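Plantazolicin methyltransferase BamL (Bacillus amyloliquefaciens subsp. plantarum, PDB 5DLY) binds S-adenosyl-L-homocysteine together with a monoazolic desmethylplantazolicin analog, and probably transfers methyl groups from S-adenosylmethionine to the amino end of desmethylplantazolicin. Local coordinates at residues A[47-58]-A[151-159]. Residues are numbered along the deposited sequence; the frame is centred on the assembly and turned at random.
Sequences TFLSFYSSKFNR and SDQSCIYIV
Phe56 lays one ring face over the aliphatic part of Gln153: CB of Gln153 sits 3.7 Å from the centroid of the Phe56 ring and 17° off its normal, a CH-pi contact. CG of Lys55 packs on the opposite face, while Phe56 in turn places CD2 over the centre of the Tyr52 ring, 3.4 Å above its plane. That ring, its CG anti to the backbone N, reaches segment 151-159 with its hydroxyl, and Tyr52 OH donates a 2.7 Å hydrogen bond to Gln153 O. The donor lies 34° out of the carbonyl plane. Arg58 NH1 forms a salt bridge with Asp125, whose other carboxylate oxygen accepts from Ser151 OG, tying both segments to strand 124-130. Further along, Cys155 SG approaches Phe51 CD1 obliquely at 4.1 Å, a sulfur-aromatic contact. Tyr157 CD2 lies at the edge of the Phe48 ring, near its plane, 4.1 Å from Phe48 CD2. One water bridges the polar ends there, 2.8 Å from Thr47 OG1 and 2.7 Å from Tyr157 OH; Thr47 OG1 is also bonded to Ile43 O. Trp261 of strand 258-265 stacks with both Phe51 and Tyr157. With axes 9.5 Å apart and nearly antiparallel (156°), the pair is a helix laid on an interior strand; the strand order 3-2-1-4-5-7-6, with 258-265 antiparallel to 154-160, is that of Rossmann-like class I methyltransferases.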
loop_
_atom_site.group_PDB
_atom_site.type_symbol
_atom_site.label_atom_id
_atom_site.label_comp_id
_atom_site.label_asym_id
_atom_site.label_seq_id
_atom_site.Cartn_x
_atom_site.Cartn_y
_atom_site.Cartn_z
ATOM N N THR A 47 3.664 -3.368 -10.359
ATOM C CA THR A 47 4.450 -4.382 -9.672
ATOM C C THR A 47 3.521 -5.511 -9.255
ATOM O O THR A 47 3.821 -6.666 -9.532
ATOM C CB THR A 47 5.221 -3.805 -8.471
ATOM O OG1 THR A 47 6.186 -2.862 -8.943
ATOM C CG2 THR A 47 5.960 -4.899 -7.693
ATOM N N PHE A 48 2.378 -5.198 -8.638
ATOM C CA PHE A 48 1.502 -6.299 -8.242
ATOM C C PHE A 48 0.839 -6.997 -9.427
ATOM O O PHE A 48 0.627 -8.204 -9.387
ATOM C CB PHE A 48 0.546 -5.975 -7.069
ATOM C CG PHE A 48 -0.620 -5.064 -7.402
ATOM C CD1 PHE A 48 -1.636 -5.461 -8.276
ATOM C CD2 PHE A 48 -0.756 -3.850 -6.739
ATOM C CE1 PHE A 48 -2.729 -4.628 -8.517
ATOM C CE2 PHE A 48 -1.845 -3.018 -6.971
ATOM C CZ PHE A 48 -2.827 -3.406 -7.868
ATOM N N LEU A 49 0.545 -6.245 -10.489
ATOM C CA LEU A 49 -0.001 -6.854 -11.707
ATOM C C LEU A 49 1.003 -7.771 -12.385
ATOM O O LEU A 49 0.643 -8.862 -12.848
ATOM C CB LEU A 49 -0.515 -5.789 -12.665
ATOM C CG LEU A 49 -1.728 -5.014 -12.157
ATOM C CD1 LEU A 49 -2.035 -3.875 -13.108
ATOM C CD2 LEU A 49 -2.940 -5.916 -11.974
ATOM N N SER A 50 2.261 -7.345 -12.435
ATOM C CA SER A 50 3.296 -8.180 -13.029
ATOM C C SER A 50 3.517 -9.433 -12.193
ATOM O O SER A 50 3.662 -10.524 -12.742
ATOM C CB SER A 50 4.600 -7.407 -13.190
ATOM O OG SER A 50 5.613 -8.264 -13.698
ATOM N N PHE A 51 3.521 -9.274 -10.868
ATOM C CA PHE A 51 3.674 -10.401 -9.960
ATOM C C PHE A 51 2.563 -11.419 -10.178
ATOM O O PHE A 51 2.834 -12.617 -10.308
ATOM C CB PHE A 51 3.688 -9.944 -8.492
ATOM C CG PHE A 51 3.812 -11.076 -7.509
ATOM C CD1 PHE A 51 2.670 -11.720 -7.011
ATOM C CD2 PHE A 51 5.065 -11.506 -7.071
ATOM C CE1 PHE A 51 2.784 -12.770 -6.103
ATOM C CE2 PHE A 51 5.180 -12.559 -6.160
ATOM C CZ PHE A 51 4.039 -13.189 -5.682
ATOM N N TYR A 52 1.324 -10.931 -10.243
ATOM C CA TYR A 52 0.160 -11.810 -10.327
ATOM C C TYR A 52 0.181 -12.658 -11.605
ATOM O O TYR A 52 0.004 -13.886 -11.549
ATOM C CB TYR A 52 -1.163 -11.024 -10.170
ATOM C CG TYR A 52 -2.321 -11.939 -9.842
ATOM C CD1 TYR A 52 -3.015 -12.604 -10.858
ATOM C CD2 TYR A 52 -2.691 -12.182 -8.519
ATOM C CE1 TYR A 52 -4.049 -13.477 -10.567
ATOM C CE2 TYR A 52 -3.736 -13.049 -8.220
ATOM C CZ TYR A 52 -4.401 -13.697 -9.248
ATOM O OH TYR A 52 -5.428 -14.569 -8.957
ATOM N N SER A 53 0.420 -12.001 -12.736
ATOM C CA SER A 53 0.508 -12.675 -14.039
ATOM C C SER A 53 1.661 -13.672 -14.110
ATOM O O SER A 53 1.506 -14.763 -14.663
ATOM C CB SER A 53 0.631 -11.657 -15.175
ATOM O OG SER A 53 -0.641 -11.195 -15.592
ATOM N N SER A 54 2.808 -13.302 -13.546
ATOM C CA SER A 54 3.980 -14.174 -13.516
ATOM C C SER A 54 3.705 -15.428 -12.680
ATOM O O SER A 54 3.952 -16.552 -13.131
ATOM C CB SER A 54 5.201 -13.413 -12.978
ATOM O OG SER A 54 6.338 -14.248 -12.890
ATOM N N LYS A 55 3.159 -15.222 -11.485
ATOM C CA LYS A 55 2.905 -16.306 -10.539
ATOM C C LYS A 55 1.732 -17.193 -10.965
ATOM O O LYS A 55 1.829 -18.420 -10.906
ATOM C CB LYS A 55 2.677 -15.741 -9.128
ATOM C CG LYS A 55 2.465 -16.777 -8.034
ATOM C CD LYS A 55 3.759 -17.259 -7.400
ATOM C CE LYS A 55 3.462 -18.197 -6.240
ATOM N NZ LYS A 55 4.689 -18.740 -5.597
ATOM N N PHE A 56 0.633 -16.585 -11.406
ATOM C CA PHE A 56 -0.614 -17.345 -11.585
ATOM C C PHE A 56 -1.095 -17.522 -13.029
ATOM O O PHE A 56 -2.090 -18.210 -13.265
ATOM C CB PHE A 56 -1.730 -16.773 -10.695
ATOM C CG PHE A 56 -1.371 -16.706 -9.229
ATOM C CD1 PHE A 56 -1.096 -17.867 -8.501
ATOM C CD2 PHE A 56 -1.310 -15.477 -8.573
ATOM C CE1 PHE A 56 -0.777 -17.802 -7.153
ATOM C CE2 PHE A 56 -0.990 -15.407 -7.224
ATOM C CZ PHE A 56 -0.722 -16.571 -6.511
ATOM N N ASN A 57 -0.399 -16.898 -13.982
ATOM C CA ASN A 57 -0.670 -17.070 -15.425
ATOM C C ASN A 57 -2.065 -16.650 -15.915
ATOM O O ASN A 57 -2.565 -17.122 -16.943
ATOM C CB ASN A 57 -0.293 -18.484 -15.888
ATOM C CG ASN A 57 1.185 -18.769 -15.704
ATOM O OD1 ASN A 57 1.569 -19.625 -14.911
ATOM N ND2 ASN A 57 2.024 -18.025 -16.417
ATOM N N ARG A 58 -2.686 -15.756 -15.156
ATOM C CA ARG A 58 -3.885 -15.058 -15.594
ATOM C C ARG A 58 -3.894 -13.682 -14.942
ATOM O O ARG A 58 -3.120 -13.430 -14.018
ATOM C CB ARG A 58 -5.156 -15.838 -15.234
ATOM C CG ARG A 58 -5.415 -16.000 -13.744
ATOM C CD ARG A 58 -6.855 -16.411 -13.509
ATOM N NE ARG A 58 -7.152 -16.732 -12.111
ATOM C CZ ARG A 58 -7.450 -15.836 -11.168
ATOM N NH1 ARG A 58 -7.486 -14.537 -11.440
ATOM N NH2 ARG A 58 -7.728 -16.248 -9.942
ATOM N N SER A 151 -8.169 -15.091 -1.965
ATOM C CA SER A 151 -8.552 -16.211 -2.824
ATOM C C SER A 151 -7.467 -17.284 -2.804
ATOM O O SER A 151 -6.379 -17.088 -2.231
ATOM C CB SER A 151 -8.806 -15.723 -4.255
ATOM O OG SER A 151 -7.579 -15.498 -4.934
ATOM N N ASP A 152 -7.745 -18.416 -3.443
ATOM C CA ASP A 152 -6.772 -19.504 -3.505
ATOM C C ASP A 152 -5.491 -19.135 -4.266
ATOM O O ASP A 152 -4.461 -19.757 -4.060
ATOM C CB ASP A 152 -7.407 -20.762 -4.114
ATOM C CG ASP A 152 -8.503 -21.352 -3.240
ATOM O OD1 ASP A 152 -8.564 -21.013 -2.042
ATOM O OD2 ASP A 152 -9.300 -22.174 -3.746
ATOM N N GLN A 153 -5.575 -18.133 -5.144
ATOM C CA GLN A 153 -4.413 -17.607 -5.869
ATOM C C GLN A 153 -4.403 -16.095 -5.714
ATOM O O GLN A 153 -5.102 -15.380 -6.435
ATOM C CB GLN A 153 -4.473 -17.980 -7.351
ATOM C CG GLN A 153 -4.243 -19.462 -7.622
ATOM C CD GLN A 153 -4.307 -19.809 -9.095
ATOM O OE1 GLN A 153 -5.245 -19.426 -9.796
ATOM N NE2 GLN A 153 -3.309 -20.535 -9.575
ATOM N N SER A 154 -3.604 -15.596 -4.776
ATOM C CA SER A 154 -3.755 -14.205 -4.363
ATOM C C SER A 154 -2.534 -13.648 -3.658
ATOM O O SER A 154 -1.646 -14.384 -3.226
ATOM C CB SER A 154 -4.957 -14.070 -3.418
ATOM O OG SER A 154 -4.738 -14.862 -2.257
ATOM N N CYS A 155 -2.527 -12.325 -3.499
ATOM C CA CYS A 155 -1.532 -11.686 -2.655
ATOM C C CYS A 155 -2.055 -10.403 -2.037
ATOM O O CYS A 155 -2.900 -9.721 -2.622
ATOM C CB CYS A 155 -0.237 -11.400 -3.429
ATOM S SG CYS A 155 -0.480 -10.307 -4.837
ATOM N N ILE A 156 -1.553 -10.111 -0.839
ATOM C CA ILE A 156 -1.598 -8.762 -0.264
ATOM C C ILE A 156 -0.256 -8.126 -0.588
ATOM O O ILE A 156 0.782 -8.725 -0.302
ATOM C CB ILE A 156 -1.778 -8.769 1.272
ATOM C CG1 ILE A 156 -2.978 -9.630 1.674
ATOM C CG2 ILE A 156 -1.959 -7.338 1.793
ATOM C CD1 ILE A 156 -3.213 -9.749 3.166
ATOM N N TYR A 157 -0.268 -6.924 -1.159
ATOM C CA TYR A 157 0.961 -6.162 -1.391
ATOM C C TYR A 157 0.909 -4.874 -0.577
ATOM O O TYR A 157 -0.021 -4.082 -0.720
ATOM C CB TYR A 157 1.167 -5.880 -2.887
ATOM C CG TYR A 157 2.448 -5.141 -3.237
ATOM C CD1 TYR A 157 3.654 -5.461 -2.612
ATOM C CD2 TYR A 157 2.458 -4.133 -4.215
ATOM C CE1 TYR A 157 4.836 -4.792 -2.939
ATOM C CE2 TYR A 157 3.632 -3.466 -4.553
ATOM C CZ TYR A 157 4.817 -3.795 -3.898
ATOM O OH TYR A 157 5.990 -3.138 -4.212
ATOM N N ILE A 158 1.914 -4.678 0.273
ATOM C CA ILE A 158 1.974 -3.568 1.223
ATOM C C ILE A 158 3.221 -2.756 0.922
ATOM O O ILE A 158 4.315 -3.320 0.833
ATOM C CB ILE A 158 2.080 -4.089 2.685
ATOM C CG1 ILE A 158 0.911 -5.023 3.033
ATOM C CG2 ILE A 158 2.141 -2.925 3.676
ATOM C CD1 ILE A 158 1.074 -5.776 4.343
ATOM N N VAL A 159 3.063 -1.446 0.736
ATOM C CA VAL A 159 4.195 -0.546 0.529
ATOM C C VAL A 159 4.043 0.553 1.564
ATOM O O VAL A 159 2.999 1.154 1.659
ATOM C CB VAL A 159 4.201 0.063 -0.897
ATOM C CG1 VAL A 159 5.434 0.936 -1.116
ATOM C CG2 VAL A 159 4.159 -1.043 -1.938
HETATM O O HOH W 1 7.022 -1.950 -6.394
#